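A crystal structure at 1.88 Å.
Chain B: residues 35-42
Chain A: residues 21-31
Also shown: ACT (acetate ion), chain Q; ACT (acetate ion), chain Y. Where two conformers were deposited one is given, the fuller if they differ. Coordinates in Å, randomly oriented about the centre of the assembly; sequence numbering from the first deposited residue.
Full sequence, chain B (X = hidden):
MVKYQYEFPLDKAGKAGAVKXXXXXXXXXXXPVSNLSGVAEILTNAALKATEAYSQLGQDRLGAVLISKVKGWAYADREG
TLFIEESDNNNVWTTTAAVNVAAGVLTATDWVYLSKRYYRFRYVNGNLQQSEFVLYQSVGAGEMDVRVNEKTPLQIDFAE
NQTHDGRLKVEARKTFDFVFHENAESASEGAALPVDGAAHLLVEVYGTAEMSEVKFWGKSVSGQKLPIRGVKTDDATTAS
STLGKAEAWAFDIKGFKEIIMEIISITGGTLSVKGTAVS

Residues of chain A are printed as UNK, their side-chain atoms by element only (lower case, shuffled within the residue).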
# COMPACT_ATOMS: atom_id res chain seq x y z
N ASN B 35 -6.05 12.26 24.65
CA ASN B 35 -7.15 12.75 23.83
C ASN B 35 -8.46 12.40 24.55
O ASN B 35 -8.52 11.36 25.21
CB ASN B 35 -7.09 12.11 22.43
CG ASN B 35 -8.20 12.66 21.55
OD1 ASN B 35 -9.22 12.00 21.33
ND2 ASN B 35 -8.05 13.89 21.10
N LEU B 36 -9.49 13.23 24.39
CA LEU B 36 -10.75 13.01 25.11
C LEU B 36 -11.40 11.69 24.70
O LEU B 36 -12.25 11.19 25.45
CB LEU B 36 -11.72 14.19 24.93
CG LEU B 36 -12.52 14.27 23.62
CD1 LEU B 36 -13.58 15.37 23.71
CD2 LEU B 36 -11.62 14.51 22.38
N SER B 37 -11.01 11.10 23.55
CA SER B 37 -11.56 9.81 23.12
C SER B 37 -11.21 8.69 24.10
O SER B 37 -11.86 7.66 24.10
CB SER B 37 -11.11 9.43 21.72
OG SER B 37 -9.69 9.30 21.71
N GLY B 38 -10.19 8.90 24.94
CA GLY B 38 -9.75 7.91 25.91
C GLY B 38 -10.47 8.06 27.26
O GLY B 38 -10.27 7.25 28.16
N VAL B 39 -11.29 9.11 27.41
CA VAL B 39 -12.06 9.35 28.62
C VAL B 39 -13.41 8.66 28.46
O VAL B 39 -13.93 8.57 27.36
CB VAL B 39 -12.20 10.86 28.91
CG1 VAL B 39 -13.00 11.13 30.18
CG2 VAL B 39 -10.84 11.54 29.02
N ALA B 40 -13.99 8.16 29.56
CA ALA B 40 -15.32 7.60 29.51
C ALA B 40 -16.19 8.17 30.63
O ALA B 40 -15.68 8.63 31.66
CB ALA B 40 -15.24 6.08 29.58
N GLU B 41 -17.50 8.18 30.40
CA GLU B 41 -18.50 8.48 31.42
C GLU B 41 -19.26 7.18 31.71
O GLU B 41 -19.62 6.44 30.78
CB GLU B 41 -19.47 9.53 30.87
CG GLU B 41 -20.64 9.80 31.81
CD GLU B 41 -21.68 10.80 31.33
OE1 GLU B 41 -21.93 10.88 30.10
OE2 GLU B 41 -22.24 11.49 32.18
N ILE B 42 -19.50 6.88 33.00
CA ILE B 42 -20.40 5.77 33.32
C ILE B 42 -21.83 6.29 33.19
O ILE B 42 -22.20 7.29 33.80
CB ILE B 42 -20.10 5.11 34.68
CG1 ILE B 42 -21.05 3.93 34.95
CG2 ILE B 42 -20.10 6.12 35.83
CD1 ILE B 42 -20.67 3.04 36.11
N UNK A 21 -16.38 22.61 28.33
CA UNK A 21 -17.25 21.56 28.84
C UNK A 21 -17.69 20.66 27.69
O UNK A 21 -17.72 21.11 26.55
c UNK A 21 -17.08 23.90 28.12
c UNK A 21 -18.52 23.59 28.47
c UNK A 21 -18.46 22.37 29.38
N UNK A 22 -18.07 19.40 28.00
CA UNK A 22 -18.65 18.53 26.99
C UNK A 22 -19.47 17.43 27.68
O UNK A 22 -19.49 17.36 28.90
c UNK A 22 -17.58 17.98 26.04
c UNK A 22 -15.69 17.21 27.55
o UNK A 22 -14.13 13.90 28.07
c UNK A 22 -16.67 16.91 26.60
c UNK A 22 -15.93 14.60 26.69
c UNK A 22 -16.75 15.59 26.17
c UNK A 22 -14.94 14.92 27.61
c UNK A 22 -14.84 16.23 28.06
N UNK A 23 -20.11 16.59 26.85
CA UNK A 23 -21.14 15.64 27.22
C UNK A 23 -22.48 16.37 27.33
O UNK A 23 -22.52 17.61 27.41
n UNK A 23 -16.00 11.44 28.49
n UNK A 23 -18.10 10.91 27.76
n UNK A 23 -17.80 12.56 29.36
c UNK A 23 -19.18 13.01 29.36
c UNK A 23 -20.75 14.78 28.43
c UNK A 23 -19.40 14.08 28.30
c UNK A 23 -17.30 11.63 28.53
N UNK A 24 -23.57 15.61 27.29
CA UNK A 24 -24.91 16.17 27.16
C UNK A 24 -25.20 17.20 28.26
O UNK A 24 -25.72 18.28 27.97
N UNK A 25 -24.80 16.87 29.49
CA UNK A 25 -24.99 17.71 30.65
C UNK A 25 -23.81 18.64 30.95
O UNK A 25 -23.78 19.23 32.02
N UNK A 26 -22.85 18.77 30.03
CA UNK A 26 -21.73 19.70 30.18
C UNK A 26 -21.03 19.51 31.52
O UNK A 26 -20.58 20.47 32.16
c UNK A 26 -22.19 21.15 29.97
c UNK A 26 -22.80 21.39 28.59
c UNK A 26 -22.53 21.05 26.11
n UNK A 26 -23.07 19.75 25.67
c UNK A 26 -21.88 20.96 27.47
N UNK A 27 -20.92 18.25 31.93
CA UNK A 27 -20.39 17.90 33.23
C UNK A 27 -18.99 17.31 33.11
O UNK A 27 -18.49 16.71 34.06
n UNK A 27 -21.77 14.54 33.83
c UNK A 27 -21.34 16.93 33.93
c UNK A 27 -21.53 15.64 33.15
o UNK A 27 -21.43 15.62 31.94
N UNK A 28 -18.35 17.45 31.94
CA UNK A 28 -17.00 16.96 31.77
C UNK A 28 -16.18 18.10 31.16
O UNK A 28 -16.77 19.04 30.64
o UNK A 28 -14.81 15.25 31.92
c UNK A 28 -16.97 15.64 30.97
o UNK A 28 -15.74 13.60 30.83
c UNK A 28 -15.75 14.77 31.26
N UNK A 29 -14.85 18.00 31.23
CA UNK A 29 -14.01 19.10 30.77
C UNK A 29 -12.87 18.56 29.90
O UNK A 29 -12.39 17.46 30.12
c UNK A 29 -12.75 18.96 32.97
c UNK A 29 -10.83 17.69 33.70
c UNK A 29 -13.48 18.40 34.02
c UNK A 29 -11.56 17.17 34.76
c UNK A 29 -13.44 19.87 31.98
c UNK A 29 -12.87 17.54 34.93
c UNK A 29 -11.42 18.59 32.82
N UNK A 30 -12.38 19.38 28.98
CA UNK A 30 -11.27 18.99 28.13
C UNK A 30 -10.46 20.26 27.81
O UNK A 30 -11.05 21.32 27.60
c UNK A 30 -11.75 18.27 26.84
c UNK A 30 -10.59 17.78 25.98
c UNK A 30 -12.67 19.16 25.98
N UNK A 31 -9.13 20.13 27.78
CA UNK A 31 -8.24 21.24 27.46
C UNK A 31 -7.99 21.30 25.95
O UNK A 31 -7.40 20.37 25.38
c UNK A 31 -5.88 22.15 27.88
c UNK A 31 -6.90 21.08 28.21
o UNK A 31 -7.19 21.06 29.62
C ACT Q . -5.18 15.65 20.47
O ACT Q . -4.96 15.27 21.62
OXT ACT Q . -6.34 15.81 20.14
CH3 ACT Q . -4.05 15.85 19.48
C ACT Y . -2.58 12.75 22.92
O ACT Y . -3.53 12.04 23.30
OXT ACT Y . -1.37 12.46 23.16
CH3 ACT Y . -2.84 14.00 22.12
O HOH W 1 -20.91 10.78 27.53
O HOH W 2 -14.91 10.61 26.01
O HOH W 3 -15.51 11.46 32.60

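Position 21 has three side-chain carbons that close a ring onto the backbone N. It touches nothing on chain B. This is A:Pro21.

Position 22 has one carbon, then a six-carbon ring bearing one oxygen. A ring carbon lies 3.9 Å from CD1 of B:Leu36, and the oxygen is 3.7 Å from CG1 of B:Val39. A phenol ring makes it A:Tyr22. B:Leu36 CD1 sits over the ring face, 4.1 Å from the ring centroid, as a CH-pi contact.

Position 23 has three carbons, a nitrogen, then a carbon carrying two more nitrogens. One terminal nitrogen is 3.5 Å from B:Val39 CG1. This guanidinium identifies A:Arg23. B:Glu41 CB and B:Ala40 C lie over one face of the group, and B:Val39 CG1 lies at its edge.

Position 24 has no side-chain atoms and touches nothing on chain B. It is A:Gly24.

Position 25 also has none and makes no contact. It is A:Gly25.

Position 26 has four carbons in a row ending in nitrogen, far from chain B. It is A:Lys26. Its NZ donates to A:Arg23 O at 2.8 Å, across the type I turn from A:Arg23 to A:Lys26.

Position 27 has two carbons, the second carrying one oxygen and one nitrogen. The nitrogen is 3.5 Å from B:Glu41 OE2. This amide is A:Asn27, and its ND2 donates a weak but nearly straight hydrogen bond to that oxygen.

Position 28 has two carbons, the second carrying two oxygens. One oxygen is 3.7 Å from B:Val39 CG1. This carboxylate is A:Asp28. Its OD2 forms a salt bridge with A:Arg23 NE at 2.7 Å, which ties down the arginine.

Position 29 has one carbon and a six-carbon ring without oxygen, out of reach of chain B. It is A:Phe29.

Position 30 has one carbon carrying two more. One of these is 3.9 Å from B:Leu36 CB. It is A:Val30.

Position 31 has one carbon carrying an oxygen and a carbon, and makes no contact. It is A:Thr31.

The contact joins an apolar patch to a hydrated polar one. B:Leu36 packs against A:Tyr22 and A:Val30. Waters link the charged groups to chain B. Water 1 accepts from A:Arg23 NH1 at 2.8 Å and lies 2.8 Å from B:Glu41 OE1. Water 2 accepts from A:Arg23 NH2 at 2.8 Å, near the carbonyls of B:Leu36 and B:Val39. Water 3 donates to A:Asp28 OD2 at 2.8 Å and to B:Ala40 O at 3.0 Å. The one direct hydrogen bond is the weak one from A:Asn27.

Chain A 21-31: PYRGGKNDFVT
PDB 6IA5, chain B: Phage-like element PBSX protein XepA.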